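Long-range contact in cytokinin riboside 5'-monophosphate phosphoribohydrolase (Corynebacterium glutamicum, PDB 5WQ3), which belongs to the LOG-like proteins of the SLOG clan, which have a Rossmann-like fold built on a parallel beta-sheet: residues Pro195-Val208 with Arg228-Ile242. Sequence-based numbering, arbitrary orientation.
Sequences PIVLIGTEFWAGLV and RMLVTDDLDQAVKFI. With PGE (triethylene glycol), chain M.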
ATOM      1  N   PRO C 195      19.412  35.917 -64.096  1.00 19.17           N
ATOM      2  CA  PRO C 195      18.193  36.695 -63.780  1.00 19.23           C
ATOM      3  C   PRO C 195      17.612  36.375 -62.396  1.00 18.38           C
ATOM      4  O   PRO C 195      17.774  35.276 -61.845  1.00 15.63           O
ATOM      5  CB  PRO C 195      17.239  36.320 -64.920  1.00 19.97           C
ATOM      6  CG  PRO C 195      17.737  35.011 -65.404  1.00 20.14           C
ATOM      7  CD  PRO C 195      19.222  35.099 -65.280  1.00 18.75           C
ATOM      8  N   ILE C 196      16.915  37.358 -61.825  1.00 16.63           N
ATOM      9  CA  ILE C 196      16.489  37.270 -60.480  1.00 17.42           C
ATOM     10  C   ILE C 196      15.062  37.726 -60.532  1.00 18.25           C
ATOM     11  O   ILE C 196      14.784  38.842 -61.033  1.00 18.87           O
ATOM     12  CB  ILE C 196      17.289  38.202 -59.546  1.00 18.13           C
ATOM     13  CG1 ILE C 196      18.790  37.820 -59.519  1.00 17.92           C
ATOM     14  CG2 ILE C 196      16.647  38.163 -58.149  1.00 20.22           C
ATOM     15  CD1 ILE C 196      19.641  38.856 -58.839  1.00 18.81           C
ATOM     16  N   VAL C 197      14.172  36.876 -60.060  1.00 19.47           N
ATOM     17  CA  VAL C 197      12.742  37.211 -60.129  1.00 21.18           C
ATOM     18  C   VAL C 197      12.094  37.091 -58.777  1.00 23.14           C
ATOM     19  O   VAL C 197      12.388  36.117 -58.038  1.00 18.69           O
ATOM     20  CB  VAL C 197      11.972  36.269 -61.065  1.00 20.67           C
ATOM     21  CG1 VAL C 197      10.513  36.741 -61.185  1.00 22.44           C
ATOM     22  CG2 VAL C 197      12.637  36.226 -62.415  1.00 19.26           C
ATOM     23  N   LEU C 198      11.255  38.097 -58.417  1.00 21.37           N
ATOM     24  CA  LEU C 198      10.480  38.008 -57.172  1.00 22.35           C
ATOM     25  C   LEU C 198       9.007  37.819 -57.552  1.00 22.78           C
ATOM     26  O   LEU C 198       8.500  38.579 -58.354  1.00 23.66           O
ATOM     27  CB  LEU C 198      10.677  39.261 -56.224  1.00 21.24           C
ATOM     28  CG  LEU C 198      12.129  39.839 -56.003  1.00 21.70           C
ATOM     29  CD1 LEU C 198      12.132  41.034 -55.097  1.00 21.72           C
ATOM     30  CD2 LEU C 198      13.110  38.830 -55.429  1.00 23.50           C
ATOM     31  N   ILE C 199       8.338  36.853 -56.950  1.00 22.61           N
ATOM     32  CA  ILE C 199       6.936  36.571 -57.186  1.00 21.41           C
ATOM     33  C   ILE C 199       6.078  37.032 -56.031  1.00 23.23           C
ATOM     34  O   ILE C 199       6.271  36.601 -54.950  1.00 21.53           O
ATOM     35  CB  ILE C 199       6.693  35.078 -57.347  1.00 21.12           C
ATOM     36  CG1 ILE C 199       7.606  34.482 -58.405  1.00 22.72           C
ATOM     37  CG2 ILE C 199       5.230  34.789 -57.576  1.00 23.14           C
ATOM     38  CD1 ILE C 199       7.282  34.786 -59.822  1.00 23.24           C
ATOM     39  N   GLY C 200       5.090  37.871 -56.308  1.00 24.98           N
ATOM     40  CA  GLY C 200       4.227  38.392 -55.293  1.00 22.57           C
ATOM     41  C   GLY C 200       4.479  39.876 -55.198  1.00 25.87           C
ATOM     42  O   GLY C 200       5.369  40.330 -54.512  1.00 23.16           O
ATOM     43  N   THR C 201       3.679  40.641 -55.916  1.00 22.66           N
ATOM     44  CA  THR C 201       3.973  42.043 -56.068  1.00 23.99           C
ATOM     45  C   THR C 201       3.648  42.743 -54.772  1.00 24.58           C
ATOM     46  O   THR C 201       4.320  43.632 -54.372  1.00 24.98           O
ATOM     47  CB  THR C 201       3.159  42.710 -57.181  1.00 25.47           C
ATOM     48  OG1 THR C 201       1.800  42.298 -57.083  1.00 29.10           O
ATOM     49  CG2 THR C 201       3.725  42.420 -58.518  1.00 23.12           C
ATOM     50  N   GLU C 202       2.560  42.334 -54.159  1.00 27.04           N
ATOM     51  CA  GLU C 202       2.113  42.945 -52.934  1.00 31.75           C
ATOM     52  C   GLU C 202       3.039  42.566 -51.799  1.00 28.13           C
ATOM     53  O   GLU C 202       3.363  43.375 -50.994  1.00 28.16           O
ATOM     54  CB  GLU C 202       0.698  42.521 -52.615  1.00 35.66           C
ATOM     55  CG  GLU C 202      -0.339  43.495 -53.100  1.00 44.48           C
ATOM     56  CD  GLU C 202      -1.752  42.974 -52.966  1.00 51.16           C
ATOM     57  OE1 GLU C 202      -2.130  42.518 -51.882  1.00 52.23           O
ATOM     58  OE2 GLU C 202      -2.490  43.027 -53.954  1.00 60.29           O
ATOM     59  N   PHE C 203       3.464  41.324 -51.774  1.00 23.97           N
ATOM     60  CA  PHE C 203       4.372  40.879 -50.740  1.00 25.06           C
ATOM     61  C   PHE C 203       5.678  41.651 -50.762  1.00 23.30           C
ATOM     62  O   PHE C 203       6.106  42.151 -49.791  1.00 23.86           O
ATOM     63  CB  PHE C 203       4.602  39.383 -50.804  1.00 25.11           C
ATOM     64  CG  PHE C 203       5.594  38.894 -49.806  1.00 28.44           C
ATOM     65  CD1 PHE C 203       5.201  38.529 -48.561  1.00 28.24           C
ATOM     66  CD2 PHE C 203       6.921  38.816 -50.123  1.00 27.30           C
ATOM     67  CE1 PHE C 203       6.109  38.097 -47.652  1.00 29.85           C
ATOM     68  CE2 PHE C 203       7.828  38.372 -49.205  1.00 27.40           C
ATOM     69  CZ  PHE C 203       7.420  38.034 -47.973  1.00 25.09           C
ATOM     70  N   TRP C 204       6.261  41.793 -51.925  1.00 25.42           N
ATOM     71  CA  TRP C 204       7.594  42.345 -52.070  1.00 22.90           C
ATOM     72  C   TRP C 204       7.656  43.844 -52.154  1.00 23.45           C
ATOM     73  O   TRP C 204       8.742  44.430 -52.043  1.00 18.85           O
ATOM     74  CB  TRP C 204       8.243  41.715 -53.293  1.00 24.20           C
ATOM     75  CG  TRP C 204       8.547  40.235 -53.145  1.00 22.08           C
ATOM     76  CD1 TRP C 204       7.933  39.208 -53.778  1.00 20.69           C
ATOM     77  CD2 TRP C 204       9.649  39.657 -52.401  1.00 23.58           C
ATOM     78  NE1 TRP C 204       8.576  37.970 -53.440  1.00 22.11           N
ATOM     79  CE2 TRP C 204       9.618  38.249 -52.598  1.00 23.47           C
ATOM     80  CE3 TRP C 204      10.653  40.201 -51.577  1.00 25.73           C
ATOM     81  CZ2 TRP C 204      10.522  37.372 -51.952  1.00 25.96           C
ATOM     82  CZ3 TRP C 204      11.565  39.320 -50.953  1.00 26.50           C
ATOM     83  CH2 TRP C 204      11.489  37.935 -51.146  1.00 24.33           C
ATOM     84  N   ALA C 205       6.506  44.511 -52.339  1.00 23.89           N
ATOM     85  CA  ALA C 205       6.559  45.941 -52.730  1.00 24.24           C
ATOM     86  C   ALA C 205       7.349  46.786 -51.728  1.00 22.19           C
ATOM     87  O   ALA C 205       8.162  47.615 -52.089  1.00 25.51           O
ATOM     88  CB  ALA C 205       5.119  46.569 -52.963  1.00 24.54           C
ATOM     89  N   GLY C 206       7.105  46.586 -50.454  1.00 23.74           N
ATOM     90  CA  GLY C 206       7.739  47.434 -49.462  1.00 21.30           C
ATOM     91  C   GLY C 206       9.234  47.236 -49.366  1.00 22.26           C
ATOM     92  O   GLY C 206       9.987  48.182 -49.091  1.00 20.61           O
ATOM     93  N   LEU C 207       9.706  46.019 -49.648  1.00 21.46           N
ATOM     94  CA  LEU C 207      11.154  45.867 -49.689  1.00 20.64           C
ATOM     95  C   LEU C 207      11.738  46.602 -50.889  1.00 20.32           C
ATOM     96  O   LEU C 207      12.726  47.303 -50.818  1.00 22.70           O
ATOM     97  CB  LEU C 207      11.467  44.334 -49.762  1.00 19.10           C
ATOM     98  CG  LEU C 207      12.984  44.071 -49.791  1.00 19.47           C
ATOM     99  CD1 LEU C 207      13.683  44.560 -48.540  1.00 19.64           C
ATOM    100  CD2 LEU C 207      13.311  42.593 -50.103  1.00 18.63           C
ATOM    101  N   VAL C 208      11.145  46.377 -52.051  1.00 23.23           N
ATOM    102  CA  VAL C 208      11.667  47.003 -53.278  1.00 22.93           C
ATOM    103  C   VAL C 208      11.578  48.553 -53.191  1.00 24.08           C
ATOM    104  O   VAL C 208      12.485  49.239 -53.620  1.00 19.92           O
ATOM    105  CB  VAL C 208      10.965  46.403 -54.534  1.00 25.60           C
ATOM    106  CG1 VAL C 208      11.500  47.071 -55.794  1.00 31.89           C
ATOM    107  CG2 VAL C 208      11.219  44.913 -54.593  1.00 25.12           C
ATOM    108  N   ARG C 228      17.129  45.556 -62.421  1.00 31.62           N
ATOM    109  CA  ARG C 228      17.317  44.300 -63.152  1.00 32.30           C
ATOM    110  C   ARG C 228      16.536  43.093 -62.630  1.00 34.17           C
ATOM    111  O   ARG C 228      16.434  42.081 -63.342  1.00 30.03           O
ATOM    112  CB  ARG C 228      18.788  43.932 -63.142  1.00 38.95           C
ATOM    113  CG  ARG C 228      19.313  43.428 -61.795  1.00 43.21           C
ATOM    114  CD  ARG C 228      20.844  43.471 -61.736  1.00 45.81           C
ATOM    115  NE  ARG C 228      21.362  42.953 -63.000  1.00 49.76           N
ATOM    116  CZ  ARG C 228      22.419  43.404 -63.681  1.00 51.87           C
ATOM    117  NH1 ARG C 228      23.156  44.409 -63.247  1.00 54.76           N
ATOM    118  NH2 ARG C 228      22.741  42.829 -64.835  1.00 54.11           N
ATOM    119  N   MET C 229      15.981  43.178 -61.409  1.00 29.00           N
ATOM    120  CA  MET C 229      15.086  42.134 -60.937  1.00 29.72           C
ATOM    121  C   MET C 229      13.710  42.337 -61.538  1.00 27.33           C
ATOM    122  O   MET C 229      13.198  43.424 -61.562  1.00 34.26           O
ATOM    123  CB  MET C 229      14.835  42.218 -59.444  1.00 29.44           C
ATOM    124  CG  MET C 229      16.015  42.005 -58.577  1.00 34.04           C
ATOM    125  SD  MET C 229      15.454  41.729 -56.885  1.00 36.36           S
ATOM    126  CE  MET C 229      15.564  43.422 -56.312  1.00 38.17           C
ATOM    127  N   LEU C 230      13.029  41.277 -61.847  1.00 25.19           N
ATOM    128  CA  LEU C 230      11.632  41.380 -62.177  1.00 23.76           C
ATOM    129  C   LEU C 230      10.844  41.065 -60.938  1.00 23.70           C
ATOM    130  O   LEU C 230      11.152  40.109 -60.235  1.00 24.58           O
ATOM    131  CB  LEU C 230      11.283  40.371 -63.242  1.00 23.11           C
ATOM    132  CG  LEU C 230       9.824  40.188 -63.535  1.00 23.61           C
ATOM    133  CD1 LEU C 230       9.158  41.477 -64.029  1.00 24.02           C
ATOM    134  CD2 LEU C 230       9.692  39.059 -64.524  1.00 22.37           C
ATOM    135  N   VAL C 231       9.841  41.887 -60.651  1.00 19.18           N
ATOM    136  CA  VAL C 231       8.827  41.588 -59.644  1.00 22.34           C
ATOM    137  C   VAL C 231       7.448  41.412 -60.306  1.00 22.69           C
ATOM    138  O   VAL C 231       6.987  42.350 -60.922  1.00 26.01           O
ATOM    139  CB  VAL C 231       8.709  42.751 -58.588  1.00 20.41           C
ATOM    140  CG1 VAL C 231       7.782  42.362 -57.462  1.00 22.32           C
ATOM    141  CG2 VAL C 231      10.062  43.197 -58.037  1.00 21.87           C
ATOM    142  N   THR C 232       6.786  40.269 -60.172  1.00 22.43           N
ATOM    143  CA  THR C 232       5.564  40.037 -60.908  1.00 23.23           C
ATOM    144  C   THR C 232       4.725  39.005 -60.229  1.00 27.49           C
ATOM    145  O   THR C 232       5.219  38.248 -59.395  1.00 26.18           O
ATOM    146  CB  THR C 232       5.865  39.562 -62.347  1.00 22.30           C
ATOM    147  OG1 THR C 232       4.633  39.388 -63.040  1.00 21.44           O
ATOM    148  CG2 THR C 232       6.657  38.148 -62.310  1.00 20.61           C
ATOM    149  N   ASP C 233       3.442  38.958 -60.583  1.00 26.01           N
ATOM    150  CA  ASP C 233       2.560  37.849 -60.206  1.00 25.94           C
ATOM    151  C   ASP C 233       2.304  36.878 -61.336  1.00 28.35           C
ATOM    152  O   ASP C 233       1.567  35.892 -61.160  1.00 26.37           O
ATOM    153  CB  ASP C 233       1.226  38.405 -59.739  1.00 29.41           C
ATOM    154  CG  ASP C 233       1.361  39.150 -58.440  1.00 31.99           C
ATOM    155  OD1 ASP C 233       2.147  38.678 -57.540  1.00 29.14           O
ATOM    156  OD2 ASP C 233       0.727  40.210 -58.294  1.00 27.62           O
ATOM    157  N   ASP C 234       2.826  37.187 -62.532  1.00 26.17           N
ATOM    158  CA  ASP C 234       2.503  36.390 -63.720  1.00 23.32           C
ATOM    159  C   ASP C 234       3.655  35.405 -63.897  1.00 21.72           C
ATOM    160  O   ASP C 234       4.740  35.805 -64.215  1.00 21.61           O
ATOM    161  CB  ASP C 234       2.403  37.298 -64.918  1.00 24.80           C
ATOM    162  CG  ASP C 234       1.957  36.578 -66.176  1.00 29.25           C
ATOM    163  OD1 ASP C 234       2.457  35.498 -66.481  1.00 30.01           O
ATOM    164  OD2 ASP C 234       1.103  37.125 -66.902  1.00 33.08           O
ATOM    165  N   LEU C 235       3.388  34.143 -63.676  1.00 23.06           N
ATOM    166  CA  LEU C 235       4.410  33.108 -63.753  1.00 23.16           C
ATOM    167  C   LEU C 235       4.909  32.879 -65.170  1.00 27.22           C
ATOM    168  O   LEU C 235       6.072  32.529 -65.359  1.00 24.22           O
ATOM    169  CB  LEU C 235       3.861  31.829 -63.199  1.00 22.62           C
ATOM    170  CG  LEU C 235       3.341  31.911 -61.772  1.00 25.48           C
ATOM    171  CD1 LEU C 235       2.675  30.610 -61.370  1.00 27.03           C
ATOM    172  CD2 LEU C 235       4.427  32.289 -60.768  1.00 26.07           C
ATOM    173  N   ASP C 236       4.048  33.011 -66.195  1.00 27.03           N
ATOM    174  CA  ASP C 236       4.571  32.910 -67.552  1.00 25.78           C
ATOM    175  C   ASP C 236       5.515  34.044 -67.893  1.00 23.97           C
ATOM    176  O   ASP C 236       6.502  33.872 -68.581  1.00 24.52           O
ATOM    177  CB  ASP C 236       3.442  32.916 -68.548  1.00 28.46           C
ATOM    178  CG  ASP C 236       2.649  31.685 -68.504  1.00 29.47           C
ATOM    179  OD1 ASP C 236       3.208  30.561 -68.492  1.00 33.13           O
ATOM    180  OD2 ASP C 236       1.431  31.845 -68.492  1.00 40.46           O
ATOM    181  N   GLN C 237       5.199  35.254 -67.442  1.00 21.76           N
ATOM    182  CA  GLN C 237       6.148  36.327 -67.601  1.00 20.86           C
ATOM    183  C   GLN C 237       7.460  36.051 -66.882  1.00 19.71           C
ATOM    184  O   GLN C 237       8.500  36.520 -67.364  1.00 19.65           O
ATOM    185  CB  GLN C 237       5.622  37.631 -67.019  1.00 21.29           C
ATOM    186  CG  GLN C 237       6.500  38.825 -67.234  1.00 21.06           C
ATOM    187  CD  GLN C 237       5.943  40.068 -66.534  1.00 19.82           C
ATOM    188  OE1 GLN C 237       5.091  39.953 -65.656  1.00 21.85           O
ATOM    189  NE2 GLN C 237       6.416  41.236 -66.921  1.00 20.37           N
ATOM    190  N   ALA C 238       7.397  35.464 -65.683  1.00 20.18           N
ATOM    191  CA  ALA C 238       8.624  35.162 -64.922  1.00 21.55           C
ATOM    192  C   ALA C 238       9.496  34.280 -65.749  1.00 20.99           C
ATOM    193  O   ALA C 238      10.709  34.519 -65.886  1.00 22.55           O
ATOM    194  CB  ALA C 238       8.295  34.434 -63.621  1.00 23.72           C
ATOM    195  N   VAL C 239       8.880  33.250 -66.323  1.00 19.52           N
ATOM    196  CA  VAL C 239       9.695  32.184 -66.975  1.00 19.30           C
ATOM    197  C   VAL C 239      10.251  32.748 -68.291  1.00 21.83           C
ATOM    198  O   VAL C 239      11.420  32.560 -68.652  1.00 21.61           O
ATOM    199  CB  VAL C 239       8.813  30.953 -67.160  1.00 18.37           C
ATOM    200  CG1 VAL C 239       9.420  29.929 -68.089  1.00 21.34           C
ATOM    201  CG2 VAL C 239       8.444  30.406 -65.812  1.00 18.13           C
ATOM    202  N   LYS C 240       9.420  33.486 -69.005  1.00 20.74           N
ATOM    203  CA  LYS C 240       9.871  34.247 -70.172  1.00 22.65           C
ATOM    204  C   LYS C 240      10.983  35.249 -69.908  1.00 19.85           C
ATOM    205  O   LYS C 240      11.838  35.411 -70.753  1.00 19.35           O
ATOM    206  CB  LYS C 240       8.673  35.005 -70.838  1.00 24.88           C
ATOM    207  CG  LYS C 240       9.008  35.517 -72.228  1.00 26.79           C
ATOM    208  CD  LYS C 240       7.860  36.372 -72.838  1.00 29.67           C
ATOM    209  CE  LYS C 240       8.054  36.542 -74.359  1.00 29.06           C
ATOM    210  NZ  LYS C 240       9.237  37.377 -74.670  1.00 31.97           N
ATOM    211  N   PHE C 241      10.988  35.925 -68.755  1.00 20.04           N
ATOM    212  CA  PHE C 241      12.070  36.818 -68.415  1.00 18.69           C
ATOM    213  C   PHE C 241      13.387  36.001 -68.349  1.00 18.04           C
ATOM    214  O   PHE C 241      14.391  36.388 -68.829  1.00 19.95           O
ATOM    215  CB  PHE C 241      11.761  37.415 -67.086  1.00 19.73           C
ATOM    216  CG  PHE C 241      12.752  38.426 -66.614  1.00 21.17           C
ATOM    217  CD1 PHE C 241      12.687  39.747 -67.033  1.00 21.64           C
ATOM    218  CD2 PHE C 241      13.731  38.050 -65.681  1.00 21.68           C
ATOM    219  CE1 PHE C 241      13.592  40.699 -66.548  1.00 23.85           C
ATOM    220  CE2 PHE C 241      14.606  38.966 -65.194  1.00 22.76           C
ATOM    221  CZ  PHE C 241      14.546  40.310 -65.608  1.00 25.12           C
ATOM    222  N   ILE C 242      13.306  34.858 -67.770  1.00 18.35           N
ATOM    223  CA  ILE C 242      14.489  33.945 -67.630  1.00 20.20           C
ATOM    224  C   ILE C 242      14.972  33.411 -68.972  1.00 20.76           C
ATOM    225  O   ILE C 242      16.143  33.567 -69.346  1.00 22.19           O
ATOM    226  CB  ILE C 242      14.129  32.822 -66.646  1.00 19.89           C
ATOM    227  CG1 ILE C 242      13.824  33.457 -65.290  1.00 19.51           C
ATOM    228  CG2 ILE C 242      15.286  31.776 -66.484  1.00 18.28           C
ATOM    229  CD1 ILE C 242      13.335  32.473 -64.244  1.00 20.88           C
TER
HETATM  230  O4  PGE M 302       4.674  43.911 -61.661  1.00 57.46           O
HETATM  231  C6  PGE M 302       4.936  43.248 -62.894  1.00 50.41           C
HETATM  232  C5  PGE M 302       5.844  44.156 -63.708  1.00 55.22           C
HETATM  233  O3  PGE M 302       6.009  43.604 -65.010  1.00 39.44           O
HETATM  234  O   HOH W   1       0.568  40.072 -55.234  1.00 25.58           O
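Phe241 approaches strand 196-199 from helix 235-242: Leu230 CB sits over the centre of one ring face, and Pro195 CB meets CE2 obliquely at 3.7 Å, with Val197 CG2 beside CD2. Trp204, which reaches Val231 through CB, has its indole between Leu198 CB on one face and Phe203 CD2 on the opposite one, and Ile199 C and Leu207 CD2 at its edge. The carboxylate of Asp233 grips the start of helix 201-208 with both oxygens: OD1 accepts from Thr201 N (3.0 Å) and OD2 from Thr201 OG1 (2.6 Å), each on its syn side and about 30° out of plane. Thr201 OG1 lies between its own N and carbonyl carbon (chi1 45°), which brings it within range of OD2. Four backbone hydrogen bonds run along the parallel pair, the last donated by Gly200 just beyond the strand and the shortest from Leu198 N to Leu230 O (2.7 Å). Met229 SD rests against Leu198 CD1 at 3.8 Å, while Ala238 CB rests on both Ile199 CD1 and Val197 CG1 on the other sheet face. Backbone bonds thus join the sheet's last two strands, apolar side chains packing both faces, and the paired bonds to Asp233 probably favour its charged form and fix its carboxylate's rotation.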